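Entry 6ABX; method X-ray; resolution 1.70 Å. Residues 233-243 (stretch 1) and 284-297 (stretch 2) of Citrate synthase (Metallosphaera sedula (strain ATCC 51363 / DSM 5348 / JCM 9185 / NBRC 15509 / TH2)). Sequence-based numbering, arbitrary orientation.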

# COMPACT_ATOMS: atom_id res chain seq x y z
N ASN A 233 -28.96 -12.76 -28.56
CA ASN A 233 -27.69 -12.36 -29.08
C ASN A 233 -26.50 -13.03 -28.34
O ASN A 233 -25.37 -12.72 -28.70
N VAL A 234 -26.72 -13.91 -27.36
CA VAL A 234 -25.60 -14.42 -26.59
C VAL A 234 -24.62 -15.25 -27.45
O VAL A 234 -23.38 -15.06 -27.39
N GLU A 235 -25.17 -16.18 -28.25
CA GLU A 235 -24.31 -17.12 -29.00
C GLU A 235 -23.45 -16.33 -30.00
O GLU A 235 -22.24 -16.62 -30.18
N LYS A 236 -24.06 -15.34 -30.65
CA LYS A 236 -23.37 -14.50 -31.63
C LYS A 236 -22.28 -13.65 -30.98
O LYS A 236 -21.17 -13.55 -31.48
N TYR A 237 -22.59 -13.03 -29.84
CA TYR A 237 -21.61 -12.17 -29.17
C TYR A 237 -20.40 -12.99 -28.70
O TYR A 237 -19.24 -12.54 -28.81
N VAL A 238 -20.69 -14.18 -28.14
CA VAL A 238 -19.67 -15.03 -27.59
C VAL A 238 -18.81 -15.49 -28.78
O VAL A 238 -17.57 -15.59 -28.68
N MET A 239 -19.45 -15.74 -29.93
CA MET A 239 -18.73 -16.19 -31.12
C MET A 239 -17.73 -15.12 -31.56
O MET A 239 -16.55 -15.42 -31.82
N ASN A 240 -18.17 -13.86 -31.58
CA ASN A 240 -17.29 -12.74 -31.96
C ASN A 240 -16.07 -12.66 -31.02
O ASN A 240 -14.91 -12.40 -31.46
N LYS A 241 -16.29 -12.87 -29.72
CA LYS A 241 -15.21 -12.88 -28.74
C LYS A 241 -14.27 -14.09 -28.90
O LYS A 241 -13.07 -13.91 -29.08
N LEU A 242 -14.79 -15.31 -28.76
CA LEU A 242 -13.92 -16.47 -28.77
C LEU A 242 -13.17 -16.57 -30.11
O LEU A 242 -11.99 -16.93 -30.12
N SER A 243 -13.84 -16.20 -31.22
CA SER A 243 -13.22 -16.38 -32.55
C SER A 243 -11.95 -15.54 -32.61
O SER A 243 -10.99 -15.91 -33.27
N GLU A 284 -30.88 -13.44 -17.51
CA GLU A 284 -31.10 -14.43 -18.59
C GLU A 284 -29.82 -14.50 -19.44
O GLU A 284 -29.32 -15.62 -19.72
N ILE A 285 -29.32 -13.33 -19.82
CA ILE A 285 -28.06 -13.22 -20.60
C ILE A 285 -26.93 -13.93 -19.86
O ILE A 285 -26.21 -14.77 -20.43
N ALA A 286 -26.72 -13.61 -18.57
CA ALA A 286 -25.62 -14.16 -17.83
C ALA A 286 -25.69 -15.70 -17.76
O ALA A 286 -24.70 -16.43 -17.90
N ASN A 287 -26.90 -16.22 -17.53
CA ASN A 287 -27.11 -17.64 -17.41
C ASN A 287 -26.77 -18.35 -18.72
O ASN A 287 -26.10 -19.41 -18.69
N ARG A 288 -27.20 -17.77 -19.84
CA ARG A 288 -26.85 -18.32 -21.16
C ARG A 288 -25.35 -18.28 -21.42
O ARG A 288 -24.79 -19.26 -21.92
N VAL A 289 -24.68 -17.16 -21.09
CA VAL A 289 -23.26 -17.09 -21.25
C VAL A 289 -22.57 -18.16 -20.40
O VAL A 289 -21.62 -18.84 -20.85
N GLU A 290 -23.07 -18.32 -19.17
CA GLU A 290 -22.49 -19.31 -18.27
C GLU A 290 -22.57 -20.72 -18.89
O GLU A 290 -21.57 -21.44 -18.91
N GLU A 291 -23.74 -21.05 -19.45
CA GLU A 291 -24.01 -22.39 -20.05
C GLU A 291 -23.02 -22.68 -21.19
O GLU A 291 -22.40 -23.74 -21.22
N ILE A 292 -22.82 -21.72 -22.08
CA ILE A 292 -21.92 -21.87 -23.26
C ILE A 292 -20.48 -21.95 -22.80
O ILE A 292 -19.67 -22.77 -23.26
N GLY A 293 -20.09 -21.05 -21.87
CA GLY A 293 -18.78 -21.02 -21.32
C GLY A 293 -18.36 -22.33 -20.66
O GLY A 293 -17.21 -22.81 -20.82
N ILE A 294 -19.25 -22.89 -19.88
CA ILE A 294 -18.95 -24.11 -19.22
C ILE A 294 -18.80 -25.24 -20.26
O ILE A 294 -17.92 -26.07 -20.14
N LYS A 295 -19.61 -25.25 -21.32
CA LYS A 295 -19.43 -26.33 -22.34
C LYS A 295 -18.08 -26.20 -23.07
O LYS A 295 -17.42 -27.22 -23.43
N ILE A 296 -17.67 -24.97 -23.36
CA ILE A 296 -16.48 -24.77 -24.14
C ILE A 296 -15.23 -24.83 -23.27
O ILE A 296 -14.25 -25.49 -23.63
N LEU A 297 -15.24 -24.10 -22.15
CA LEU A 297 -14.03 -23.83 -21.41
C LEU A 297 -13.88 -24.79 -20.23
O LEU A 297 -12.80 -24.85 -19.69

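The apolar centre of the contact is Val234, whose CA lies 6.4 Å from the CA of Val289. Its CA-to-CB bond points toward the second helix, and its t rotamer (chi1 161°) sets the side chain as a knob among Ile285, Arg288, Val289 and Ile292. The distances support this: Val234 CG1 lies 3.4 Å from Ile292 CD1 and 3.9 Å from Val289 CG2, while Val234 CG2 lies 4.0 Å from Ile285 CG2 and 4.0 Å from Arg288 CB.

One turn on, Val238 (t) also points toward the partner but packs more loosely, with its CG1 4.1 Å from Ile292 CG2. Ile292 (m, t) therefore touches both valines. The helices cross at -51°, and the CA atoms of Leu242 and Ile296 are 9.8 Å apart. Longer side chains span this wider gap: Leu242 (m, t) and Ile296 (m, t) both point inward, and Leu242 CD1 meets Ile296 CD1 at 3.6 Å.

The polar edge lies beside Val234. The CA-to-CB bond of Glu235 runs sideways, but its chain (chi1 m, chi2 p) brings the carboxylate back to a salt bridge, Glu235 OE1 to Arg288 NH1 at 2.8 Å. The oxygen approaches the guanidinium at its edge, near its plane. Glu235 CG, 3.8 Å from Ile292 CD1, joins this charged pair to the apolar centre.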

# COMPACT_ATOMS: atom_id res chain seq x y z
CB ASN A 233 -27.53 -10.84 -29.00
CG ASN A 233 -26.37 -10.27 -29.78
OD1 ASN A 233 -26.12 -10.66 -30.93
ND2 ASN A 233 -25.64 -9.33 -29.20
CB VAL A 234 -26.10 -15.26 -25.42
CG1 VAL A 234 -25.01 -16.16 -24.89
CG2 VAL A 234 -26.69 -14.37 -24.34
CB GLU A 235 -25.17 -18.22 -29.62
CG GLU A 235 -25.96 -18.99 -28.57
CD GLU A 235 -27.14 -18.31 -27.82
OE1 GLU A 235 -27.48 -18.83 -26.72
OE2 GLU A 235 -27.75 -17.28 -28.30
CB LYS A 236 -24.36 -13.66 -32.43
CG LYS A 236 -25.18 -14.52 -33.38
CD LYS A 236 -25.82 -13.80 -34.56
CE LYS A 236 -25.92 -14.68 -35.80
NZ LYS A 236 -24.75 -14.48 -36.71
CB TYR A 237 -22.28 -11.45 -28.00
CG TYR A 237 -21.38 -10.53 -27.21
CD1 TYR A 237 -20.60 -11.06 -26.21
CD2 TYR A 237 -21.34 -9.16 -27.44
CE1 TYR A 237 -19.80 -10.25 -25.41
CE2 TYR A 237 -20.55 -8.33 -26.65
CZ TYR A 237 -19.75 -8.89 -25.67
OH TYR A 237 -18.96 -8.12 -24.86
CB VAL A 238 -20.28 -16.18 -26.77
CG1 VAL A 238 -19.26 -17.28 -26.51
CG2 VAL A 238 -20.86 -15.67 -25.47
CB MET A 239 -19.68 -16.49 -32.28
CG MET A 239 -19.00 -16.97 -33.52
SD MET A 239 -20.23 -17.22 -34.82
CE MET A 239 -20.92 -15.57 -34.95
CB ASN A 240 -18.13 -11.48 -32.11
CG ASN A 240 -19.01 -11.52 -33.35
OD1 ASN A 240 -18.73 -12.26 -34.30
ND2 ASN A 240 -20.07 -10.74 -33.36
CB LYS A 241 -15.77 -12.81 -27.32
CG LYS A 241 -16.46 -11.50 -27.00
CD LYS A 241 -15.55 -10.27 -26.92
CE LYS A 241 -16.35 -9.01 -26.65
NZ LYS A 241 -15.48 -7.81 -26.63
CB LEU A 242 -14.70 -17.75 -28.46
CG LEU A 242 -15.31 -17.83 -27.06
CD1 LEU A 242 -15.95 -19.18 -26.83
CD2 LEU A 242 -14.27 -17.56 -25.97
CB SER A 243 -14.17 -15.97 -33.66
OG SER A 243 -15.34 -16.77 -33.68
CB GLU A 284 -32.32 -14.04 -19.42
CG GLU A 284 -33.61 -14.19 -18.64
CD GLU A 284 -34.89 -13.68 -19.30
OE1 GLU A 284 -34.81 -13.09 -20.41
OE2 GLU A 284 -35.97 -13.87 -18.70
CB ILE A 285 -27.73 -11.77 -20.94
CG1 ILE A 285 -28.75 -11.20 -21.92
CG2 ILE A 285 -26.30 -11.64 -21.42
CD1 ILE A 285 -28.65 -9.72 -22.11
CB ALA A 286 -25.61 -13.52 -16.44
CB ASN A 287 -28.53 -17.92 -16.91
CG ASN A 287 -28.63 -17.63 -15.41
OD1 ASN A 287 -27.61 -17.53 -14.69
ND2 ASN A 287 -29.85 -17.51 -14.93
CB ARG A 288 -27.63 -17.65 -22.28
CG ARG A 288 -29.10 -18.02 -22.31
CD ARG A 288 -29.91 -16.93 -22.98
NE ARG A 288 -31.05 -17.40 -23.77
CZ ARG A 288 -31.02 -17.49 -25.10
NH1 ARG A 288 -29.87 -17.64 -25.75
NH2 ARG A 288 -32.15 -17.39 -25.78
CB VAL A 289 -22.70 -15.70 -20.88
CG1 VAL A 289 -21.19 -15.71 -20.83
CG2 VAL A 289 -23.20 -14.62 -21.82
CB GLU A 290 -23.19 -19.25 -16.90
CG GLU A 290 -22.45 -20.01 -15.83
CD GLU A 290 -23.37 -20.66 -14.80
OE1 GLU A 290 -22.88 -21.15 -13.74
OE2 GLU A 290 -24.56 -20.74 -15.09
CB GLU A 291 -25.43 -22.50 -20.59
CG GLU A 291 -26.51 -22.45 -19.52
CD GLU A 291 -27.96 -22.47 -20.03
OE1 GLU A 291 -28.23 -22.03 -21.18
OE2 GLU A 291 -28.84 -22.93 -19.25
CB ILE A 292 -22.13 -20.72 -24.27
CG1 ILE A 292 -23.55 -20.70 -24.81
CG2 ILE A 292 -21.11 -20.79 -25.39
CD1 ILE A 292 -23.95 -19.35 -25.39
CB ILE A 294 -20.00 -24.41 -18.14
CG1 ILE A 294 -19.73 -23.52 -16.92
CG2 ILE A 294 -20.00 -25.90 -17.78
CD1 ILE A 294 -20.85 -23.47 -15.90
CB LYS A 295 -20.56 -26.29 -23.36
CG LYS A 295 -21.88 -26.81 -22.82
CD LYS A 295 -22.80 -27.33 -23.88
CE LYS A 295 -23.26 -26.27 -24.84
NZ LYS A 295 -24.31 -26.81 -25.74
CB ILE A 296 -16.55 -23.48 -24.97
CG1 ILE A 296 -17.67 -23.55 -26.00
CG2 ILE A 296 -15.20 -23.21 -25.63
CD1 ILE A 296 -17.95 -22.22 -26.65
CB LEU A 297 -14.07 -22.38 -20.91
CG LEU A 297 -14.31 -21.34 -21.99
CD1 LEU A 297 -14.63 -19.98 -21.38
CD2 LEU A 297 -13.10 -21.27 -22.92